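Local coordinates for protein probable hydrolase (Pseudomonas aeruginosa, PDB 3OM8) that probably hydrolyses an ester or lactone bond, perhaps that of 3-oxoadipate enol-lactone, as an enzyme of the alpha/beta hydrolase fold, at residues L57-R62 against E81-L86; L100-I105 against A193-T198; A128-A133 against A224-L229. All blocks are in the same frame, centred on the assembly; numbering follows the deposited sequence.

Contact 1 of 3, residues L57-R62 against E81-L86; sequences LRYDAR and EDVLEL
Arg62 and Asp82 face each other in a side-on salt bridge in which two guanidinium nitrogens serve two carboxylate oxygens. NE of Arg62 donates to OD2 of Asp82 over 2.9 Å, and NH1 of Arg62 reaches OD1 of Asp82 at the same 2.9 Å; both bonds are nearly straight and use the syn lone pairs. The two flat groups are close to coplanar, their planes 19° apart, and the paired bonds fix the rotation of both. A bend at chi3 (-61°) turns the guanidinium edge of the otherwise extended arginine to the acid. A water then ties OD2 of Asp82, at 2.6 Å, to the backbone N of Arg62. Both ends have further partners: Arg78 also bridges to Asp82 OD1, and Asp13 to Arg62 NH2, a charge network that probably favours the ionised carboxylate.

In the alpha/beta hydrolase fold a central sheet is flanked by helices, and here helix 76-90 lies against the end of strand 55-59 and the loop that follows. Tyr59 supplies the apolar part. CD1 of Leu86 sits over one face of its ring, 4.0 Å from the centroid, as a CH-pi contact displaced toward the rim nearest CG. At the far end, CG2 of Val83 lies 3.3 Å from OH of Tyr59, oblique to the ring, while that hydroxyl hydrogen-bonds to Ser33 on the neighbouring strand.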
loop_
_atom_site.group_PDB
_atom_site.type_symbol
_atom_site.label_atom_id
_atom_site.label_comp_id
_atom_site.label_asym_id
_atom_site.label_seq_id
_atom_site.Cartn_x
_atom_site.Cartn_y
_atom_site.Cartn_z
ATOM N N LEU B 57 -7.812 -24.113 11.029
ATOM C CA LEU B 57 -9.185 -24.206 11.511
ATOM C C LEU B 57 -10.086 -23.347 10.644
ATOM O O LEU B 57 -9.863 -22.144 10.530
ATOM C CB LEU B 57 -9.291 -23.724 12.958
ATOM C CG LEU B 57 -10.722 -23.488 13.472
ATOM C CD1 LEU B 57 -11.420 -24.807 13.720
ATOM C CD2 LEU B 57 -10.697 -22.666 14.748
ATOM N N ARG B 58 -11.082 -23.977 10.021
ATOM C CA ARG B 58 -12.100 -23.273 9.236
ATOM C C ARG B 58 -13.487 -23.532 9.830
ATOM O O ARG B 58 -13.723 -24.593 10.401
ATOM C CB ARG B 58 -12.075 -23.733 7.779
ATOM C CG ARG B 58 -10.902 -23.191 6.964
ATOM C CD ARG B 58 -11.039 -23.594 5.516
ATOM N NE ARG B 58 -10.925 -25.035 5.338
ATOM C CZ ARG B 58 -11.244 -25.678 4.218
ATOM N NH1 ARG B 58 -11.711 -25.009 3.175
ATOM N NH2 ARG B 58 -11.104 -26.993 4.145
ATOM N N TYR B 59 -14.397 -22.568 9.704
ATOM C CA TYR B 59 -15.771 -22.761 10.168
ATOM C C TYR B 59 -16.760 -21.935 9.345
ATOM O O TYR B 59 -16.389 -20.916 8.746
ATOM C CB TYR B 59 -15.894 -22.408 11.654
ATOM C CG TYR B 59 -15.830 -20.919 11.930
ATOM C CD1 TYR B 59 -16.967 -20.216 12.302
ATOM C CD2 TYR B 59 -14.637 -20.210 11.798
ATOM C CE1 TYR B 59 -16.921 -18.854 12.555
ATOM C CE2 TYR B 59 -14.581 -18.845 12.043
ATOM C CZ TYR B 59 -15.731 -18.171 12.416
ATOM O OH TYR B 59 -15.710 -16.816 12.665
ATOM N N ASP B 60 -18.010 -22.393 9.287
ATOM C CA ASP B 60 -19.083 -21.599 8.702
ATOM C C ASP B 60 -19.653 -20.709 9.795
ATOM O O ASP B 60 -20.060 -21.187 10.852
ATOM C CB ASP B 60 -20.163 -22.496 8.098
ATOM C CG ASP B 60 -19.722 -23.121 6.792
ATOM O OD1 ASP B 60 -18.771 -22.575 6.200
ATOM O OD2 ASP B 60 -20.309 -24.142 6.354
ATOM N N ALA B 61 -19.647 -19.405 9.560
ATOM C CA ALA B 61 -20.129 -18.482 10.570
ATOM C C ALA B 61 -21.599 -18.755 10.951
ATOM O O ALA B 61 -22.353 -19.378 10.201
ATOM C CB ALA B 61 -19.961 -17.064 10.094
ATOM N N ARG B 62 -21.979 -18.291 12.134
ATOM C CA ARG B 62 -23.363 -18.267 12.567
ATOM C C ARG B 62 -24.237 -17.800 11.399
ATOM O O ARG B 62 -23.945 -16.795 10.759
ATOM C CB ARG B 62 -23.466 -17.325 13.774
ATOM C CG ARG B 62 -24.843 -16.954 14.243
ATOM C CD ARG B 62 -24.725 -16.089 15.498
ATOM N NE ARG B 62 -24.057 -16.814 16.579
ATOM C CZ ARG B 62 -24.691 -17.360 17.619
ATOM N NH1 ARG B 62 -24.007 -18.010 18.554
ATOM N NH2 ARG B 62 -26.018 -17.258 17.730
ATOM N N GLU B 81 -17.499 -14.434 20.098
ATOM C CA GLU B 81 -17.606 -15.496 21.090
ATOM C C GLU B 81 -17.671 -16.874 20.433
ATOM O O GLU B 81 -17.172 -17.861 20.982
ATOM C CB GLU B 81 -18.818 -15.267 21.996
ATOM C CG GLU B 81 -18.605 -14.176 23.029
ATOM C CD GLU B 81 -17.599 -14.576 24.100
ATOM O OE1 GLU B 81 -17.513 -15.784 24.426
ATOM O OE2 GLU B 81 -16.899 -13.679 24.621
ATOM N N ASP B 82 -18.286 -16.937 19.256
ATOM C CA ASP B 82 -18.321 -18.175 18.487
ATOM C C ASP B 82 -16.898 -18.712 18.258
ATOM O O ASP B 82 -16.627 -19.902 18.442
ATOM C CB ASP B 82 -19.031 -17.953 17.147
ATOM C CG ASP B 82 -20.548 -17.782 17.295
ATOM O OD1 ASP B 82 -21.094 -17.958 18.413
ATOM O OD2 ASP B 82 -21.200 -17.473 16.277
ATOM N N VAL B 83 -15.986 -17.830 17.863
ATOM C CA VAL B 83 -14.599 -18.236 17.651
ATOM C C VAL B 83 -13.980 -18.703 18.969
ATOM O O VAL B 83 -13.396 -19.780 19.043
ATOM C CB VAL B 83 -13.757 -17.111 16.994
ATOM C CG1 VAL B 83 -12.288 -17.502 16.931
ATOM C CG2 VAL B 83 -14.298 -16.795 15.594
ATOM N N LEU B 84 -14.144 -17.906 20.017
ATOM C CA LEU B 84 -13.598 -18.267 21.314
ATOM C C LEU B 84 -14.072 -19.639 21.780
ATOM O O LEU B 84 -13.296 -20.396 22.362
ATOM C CB LEU B 84 -13.919 -17.202 22.356
ATOM C CG LEU B 84 -13.314 -15.837 22.033
ATOM C CD1 LEU B 84 -13.600 -14.854 23.153
ATOM C CD2 LEU B 84 -11.822 -15.962 21.812
ATOM N N GLU B 85 -15.335 -19.966 21.516
ATOM C CA GLU B 85 -15.884 -21.254 21.939
ATOM C C GLU B 85 -15.361 -22.405 21.077
ATOM O O GLU B 85 -15.203 -23.526 21.564
ATOM C CB GLU B 85 -17.420 -21.235 21.952
ATOM C CG GLU B 85 -18.019 -20.248 22.951
ATOM C CD GLU B 85 -19.533 -20.398 23.114
ATOM O OE1 GLU B 85 -20.054 -21.523 22.938
ATOM O OE2 GLU B 85 -20.198 -19.388 23.431
ATOM N N LEU B 86 -15.106 -22.129 19.799
ATOM C CA LEU B 86 -14.412 -23.084 18.940
ATOM C C LEU B 86 -13.022 -23.383 19.509
ATOM O O LEU B 86 -12.619 -24.544 19.636
ATOM C CB LEU B 86 -14.260 -22.531 17.528
ATOM C CG LEU B 86 -15.455 -22.609 16.592
ATOM C CD1 LEU B 86 -15.122 -21.886 15.301
ATOM C CD2 LEU B 86 -15.804 -24.064 16.325
HETATM O O HOH W 1 -20.010 -17.381 13.991
#

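Contact 2 of 3, residues L100-I105 against A193-T198; sequences LSLGGI and AAVRDT. With EDO (1,2-ethanediol), chain F.
Leu102 and Ile105, one helical turn apart at the start of helix 102-113, meet the end of helix 185-196 and the loop just after it through apolar contacts alone. CD1 of Leu102 approaches CG2 of Val195 to 4.0 Å, the two side chains meeting at a slant. With CG anti to the backbone N (chi1 176°), the leucine carries its tip nearer to the valine than its CB bond would suggest. Ile105 divides its branches: CD1 stands 4.3 Å from the same Val195 CG2, a looser approach, and CG2 lies 3.9 Å from CG2 of Thr198. Leu79 and Leu76 of helix 76-90 each touch residues of both segments.

The helix that Leu102 begins follows what is probably the nucleophile elbow of an alpha/beta hydrolase, the sharp strand-to-helix turn that presents Ser101, whose backbone has a positive phi of 58°. His246 makes a weak hydrogen bond to its OG, consistent with a catalytic triad completed by Asp219.

No hydrogen bond joins the two segments. Thr198 OG1 donates to the carbonyl O of Ala194 at 2.8 Å, which ties the hydroxyl back to the last turn of the helix while the methyl faces Ile105. The O2 of a bound 1,2-ethanediol is 2.8 Å from Ser101 OG, in a hydrogen bond of undetermined direction, and accepts the backbone N-H of Leu102 at 3.0 Å. Ile36 N also hydrogen-bonds the diol.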
loop_
_atom_site.group_PDB
_atom_site.type_symbol
_atom_site.label_atom_id
_atom_site.label_comp_id
_atom_site.label_asym_id
_atom_site.label_seq_id
_atom_site.Cartn_x
_atom_site.Cartn_y
_atom_site.Cartn_z
ATOM N N LEU B 100 -11.537 -12.384 6.496
ATOM C CA LEU B 100 -11.807 -11.559 5.328
ATOM C C LEU B 100 -13.184 -10.893 5.437
ATOM O O LEU B 100 -14.185 -11.556 5.715
ATOM C CB LEU B 100 -11.700 -12.385 4.045
ATOM C CG LEU B 100 -11.769 -11.613 2.721
ATOM C CD1 LEU B 100 -10.694 -12.098 1.755
ATOM C CD2 LEU B 100 -13.128 -11.743 2.093
ATOM N N SER B 101 -13.224 -9.580 5.231
ATOM C CA SER B 101 -14.459 -8.812 5.352
ATOM C C SER B 101 -15.097 -8.952 6.745
ATOM O O SER B 101 -14.480 -8.567 7.747
ATOM C CB SER B 101 -15.444 -9.201 4.249
ATOM O OG SER B 101 -16.255 -8.096 3.914
ATOM N N LEU B 102 -16.321 -9.489 6.818
ATOM C CA LEU B 102 -16.960 -9.707 8.122
ATOM C C LEU B 102 -16.008 -10.458 9.056
ATOM O O LEU B 102 -15.837 -10.080 10.216
ATOM C CB LEU B 102 -18.298 -10.461 7.995
ATOM C CG LEU B 102 -19.012 -10.821 9.314
ATOM C CD1 LEU B 102 -19.300 -9.585 10.176
ATOM C CD2 LEU B 102 -20.303 -11.610 9.074
ATOM N N GLY B 103 -15.370 -11.506 8.540
ATOM C CA GLY B 103 -14.363 -12.228 9.305
ATOM C C GLY B 103 -13.288 -11.291 9.851
ATOM O O GLY B 103 -12.750 -11.499 10.942
ATOM N N GLY B 104 -12.974 -10.250 9.090
ATOM C CA GLY B 104 -11.962 -9.284 9.501
ATOM C C GLY B 104 -12.432 -8.424 10.663
ATOM O O GLY B 104 -11.626 -8.003 11.506
ATOM N N ILE B 105 -13.743 -8.167 10.703
ATOM C CA ILE B 105 -14.348 -7.401 11.788
ATOM C C ILE B 105 -14.336 -8.248 13.060
ATOM O O ILE B 105 -14.011 -7.764 14.151
ATOM C CB ILE B 105 -15.790 -6.945 11.460
ATOM C CG1 ILE B 105 -15.853 -6.199 10.121
ATOM C CG2 ILE B 105 -16.323 -6.040 12.558
ATOM C CD1 ILE B 105 -17.274 -5.632 9.804
ATOM N N ALA B 193 -26.694 -6.777 10.853
ATOM C CA ALA B 193 -26.914 -6.034 12.089
ATOM C C ALA B 193 -25.622 -5.906 12.898
ATOM O O ALA B 193 -25.343 -4.854 13.466
ATOM C CB ALA B 193 -28.029 -6.674 12.923
ATOM N N ALA B 194 -24.847 -6.983 12.955
ATOM C CA ALA B 194 -23.533 -6.947 13.588
ATOM C C ALA B 194 -22.715 -5.835 12.940
ATOM O O ALA B 194 -22.151 -4.992 13.627
ATOM C CB ALA B 194 -22.819 -8.289 13.441
ATOM N N VAL B 195 -22.684 -5.835 11.613
ATOM C CA VAL B 195 -21.970 -4.817 10.846
ATOM C C VAL B 195 -22.505 -3.417 11.132
ATOM O O VAL B 195 -21.746 -2.489 11.402
ATOM C CB VAL B 195 -22.097 -5.071 9.337
ATOM C CG1 VAL B 195 -21.476 -3.937 8.573
ATOM C CG2 VAL B 195 -21.453 -6.386 8.966
ATOM N N ARG B 196 -23.823 -3.275 11.069
ATOM C CA ARG B 196 -24.481 -1.997 11.317
ATOM C C ARG B 196 -24.025 -1.336 12.615
ATOM O O ARG B 196 -23.753 -0.139 12.642
ATOM C CB ARG B 196 -26.006 -2.183 11.334
ATOM C CG ARG B 196 -26.796 -0.918 11.612
ATOM C CD ARG B 196 -28.212 -1.265 12.095
ATOM N NE ARG B 196 -28.147 -2.105 13.287
ATOM C CZ ARG B 196 -29.067 -2.993 13.650
ATOM N NH1 ARG B 196 -30.163 -3.179 12.921
ATOM N NH2 ARG B 196 -28.879 -3.704 14.751
ATOM N N ASP B 197 -23.934 -2.120 13.685
ATOM C CA ASP B 197 -23.642 -1.572 15.008
ATOM C C ASP B 197 -22.162 -1.322 15.249
ATOM O O ASP B 197 -21.764 -0.888 16.326
ATOM C CB ASP B 197 -24.177 -2.505 16.094
ATOM C CG ASP B 197 -25.693 -2.641 16.053
ATOM O OD1 ASP B 197 -26.365 -1.753 15.470
ATOM O OD2 ASP B 197 -26.209 -3.638 16.613
ATOM N N THR B 198 -21.341 -1.592 14.246
ATOM C CA THR B 198 -19.900 -1.582 14.444
ATOM C C THR B 198 -19.208 -0.269 14.090
ATOM O O THR B 198 -19.295 0.203 12.956
ATOM C CB THR B 198 -19.243 -2.701 13.636
ATOM O OG1 THR B 198 -19.655 -3.964 14.166
ATOM C CG2 THR B 198 -17.725 -2.582 13.706
HETATM C C1 EDO F . -19.099 -7.019 5.759
HETATM O O1 EDO F . -19.373 -6.018 4.762
HETATM C C2 EDO F . -19.588 -8.390 5.280
HETATM O O2 EDO F . -18.548 -9.301 4.857
#

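Contact 3 of 3, residues A128-A133 against A224-L229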
loop_
_atom_site.group_PDB
_atom_site.type_symbol
_atom_site.label_atom_id
_atom_site.label_comp_id
_atom_site.label_asym_id
_atom_site.label_seq_id
_atom_site.Cartn_x
_atom_site.Cartn_y
_atom_site.Cartn_z
ATOM N N ALA B 128 -13.147 -1.033 9.816
ATOM C CA ALA B 128 -13.472 -0.797 11.213
ATOM C C ALA B 128 -14.804 -0.065 11.352
ATOM O O ALA B 128 -15.301 0.120 12.459
ATOM C CB ALA B 128 -12.371 -0.008 11.886
ATOM N N TRP B 129 -15.376 0.356 10.229
ATOM C CA TRP B 129 -16.630 1.102 10.262
ATOM C C TRP B 129 -17.234 1.232 8.877
ATOM O O TRP B 129 -16.653 1.861 7.995
ATOM C CB TRP B 129 -16.434 2.485 10.883
ATOM C CG TRP B 129 -17.634 3.390 10.748
ATOM C CD1 TRP B 129 -18.801 3.322 11.458
ATOM C CD2 TRP B 129 -17.771 4.505 9.854
ATOM N NE1 TRP B 129 -19.651 4.325 11.059
ATOM C CE2 TRP B 129 -19.042 5.065 10.077
ATOM C CE3 TRP B 129 -16.939 5.085 8.890
ATOM C CZ2 TRP B 129 -19.505 6.175 9.368
ATOM C CZ3 TRP B 129 -17.396 6.187 8.188
ATOM C CH2 TRP B 129 -18.670 6.718 8.429
ATOM N N LEU B 130 -18.413 0.639 8.702
ATOM C CA LEU B 130 -19.070 0.600 7.403
ATOM C C LEU B 130 -20.362 1.425 7.352
ATOM O O LEU B 130 -21.207 1.205 6.489
ATOM C CB LEU B 130 -19.323 -0.854 6.987
ATOM C CG LEU B 130 -18.038 -1.650 6.724
ATOM C CD1 LEU B 130 -18.311 -3.139 6.563
ATOM C CD2 LEU B 130 -17.347 -1.114 5.491
ATOM N N GLY B 131 -20.501 2.380 8.273
ATOM C CA GLY B 131 -21.642 3.284 8.289
ATOM C C GLY B 131 -21.695 4.167 7.054
ATOM O O GLY B 131 -20.810 4.085 6.195
ATOM N N PRO B 132 -22.729 5.022 6.948
ATOM C CA PRO B 132 -23.825 5.212 7.908
ATOM C C PRO B 132 -24.647 3.934 8.103
ATOM O O PRO B 132 -24.732 3.116 7.186
ATOM C CB PRO B 132 -24.684 6.298 7.246
ATOM C CG PRO B 132 -23.769 6.992 6.297
ATOM C CD PRO B 132 -22.881 5.903 5.778
ATOM N N ALA B 133 -25.236 3.764 9.282
ATOM C CA ALA B 133 -25.992 2.544 9.600
ATOM C C ALA B 133 -27.249 2.329 8.738
ATOM O O ALA B 133 -27.669 1.190 8.516
ATOM C CB ALA B 133 -26.345 2.510 11.085
ATOM N N ALA B 224 -10.460 0.559 -0.064
ATOM C CA ALA B 224 -9.046 0.537 0.278
ATOM C C ALA B 224 -8.750 1.484 1.443
ATOM O O ALA B 224 -8.051 1.112 2.376
ATOM C CB ALA B 224 -8.188 0.873 -0.941
ATOM N N SER B 225 -9.305 2.693 1.410
ATOM C CA SER B 225 -9.033 3.669 2.463
ATOM C C SER B 225 -9.403 3.143 3.853
ATOM O O SER B 225 -8.807 3.547 4.859
ATOM C CB SER B 225 -9.770 4.976 2.190
ATOM O OG SER B 225 -11.178 4.790 2.268
ATOM N N HIS B 226 -10.384 2.242 3.905
ATOM C CA HIS B 226 -10.811 1.632 5.167
ATOM C C HIS B 226 -9.692 0.823 5.790
ATOM O O HIS B 226 -9.422 0.923 6.987
ATOM C CB HIS B 226 -11.995 0.699 4.937
ATOM C CG HIS B 226 -13.298 1.410 4.760
ATOM N ND1 HIS B 226 -13.454 2.483 3.910
ATOM C CD2 HIS B 226 -14.509 1.191 5.313
ATOM C CE1 HIS B 226 -14.706 2.901 3.955
ATOM N NE2 HIS B 226 -15.365 2.131 4.798
ATOM N N GLY B 227 -9.050 0.005 4.971
ATOM C CA GLY B 227 -7.972 -0.828 5.464
ATOM C C GLY B 227 -6.714 0.002 5.735
ATOM O O GLY B 227 -5.937 -0.321 6.633
ATOM N N GLU B 228 -6.517 1.068 4.962
ATOM C CA GLU B 228 -5.399 1.982 5.223
ATOM C C GLU B 228 -5.592 2.622 6.585
ATOM O O GLU B 228 -4.633 2.795 7.328
ATOM C CB GLU B 228 -5.286 3.069 4.156
ATOM C CG GLU B 228 -5.005 2.534 2.771
ATOM C CD GLU B 228 -5.146 3.591 1.694
ATOM O OE1 GLU B 228 -4.913 3.266 0.509
ATOM O OE2 GLU B 228 -5.489 4.745 2.027
ATOM N N LEU B 229 -6.839 2.962 6.908
ATOM C CA LEU B 229 -7.136 3.586 8.189
ATOM C C LEU B 229 -6.817 2.625 9.325
ATOM O O LEU B 229 -6.347 3.039 10.377
ATOM C CB LEU B 229 -8.602 4.015 8.267
ATOM C CG LEU B 229 -9.042 4.559 9.632
ATOM C CD1 LEU B 229 -8.214 5.796 9.980
ATOM C CD2 LEU B 229 -10.551 4.874 9.684
HETATM O O HOH W 2 -11.809 1.212 8.818
#
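Leu130 reaches from the loop after strand 118-124 to the imidazole of His226 on helix 224-233, a small example of how a loop without regular structure can be seated against a helix by a few side-chain atoms. At its base, the CB of Leu130 leaves the backbone across the line to the helix and takes no part in the contact. The first torsion, chi1 -66°, sets CG anti to the carbonyl carbon, and from there the two methyls part. CD2 takes the branch toward the helix and ends against the imidazole of His226, oblique to a ring whose modelled orientation is doubtful. CD1 turns to the other neighbour, Val195 of helix 185-196, so that the forked tip touches two helices.

Beside the methyl, the carbonyl O of Trp129 also lies near the imidazole, and it too approaches the ring obliquely. One water adds a polar link between the backbones: it accepts from the N of Ala128 at 2.8 Å and donates to the carbonyl O of His226 at 3.0 Å. The indole of Trp129 is engaged elsewhere, in a cation-pi interaction with Arg201 and in packing on Tyr218 of the second subunit, while Ser225 OG hydrogen-bonds to Glu228 of that same subunit. Leading from strand 118-124 to helix 134-145, the loop belongs to the region where alpha/beta hydrolases commonly insert a cap over the core, and its contact joins the start of that region to helix 224-233 of the core beside the subunit interface.

Overall arrangement
Contacts 1 and 2 are buried, whereas contact 3 lies nearer the surface, where a second subunit packs on it. The first combines a salt bridge with aromatic packing between a strand end and a helix; the second is purely apolar across its seam, and the third is slight, a methyl on an imidazole plus one water. No segment is shared, yet contacts 2 and 3 interlock: their segments alternate along the chain, and Val195 CG1 lies 3.8 Å from Leu130 CD1. Contact 1 does not touch the others, though its helix 76-90 also packs on both segments of contact 2; its centre is about 24 Å from that of contact 3, on the opposite side of the chain's centre.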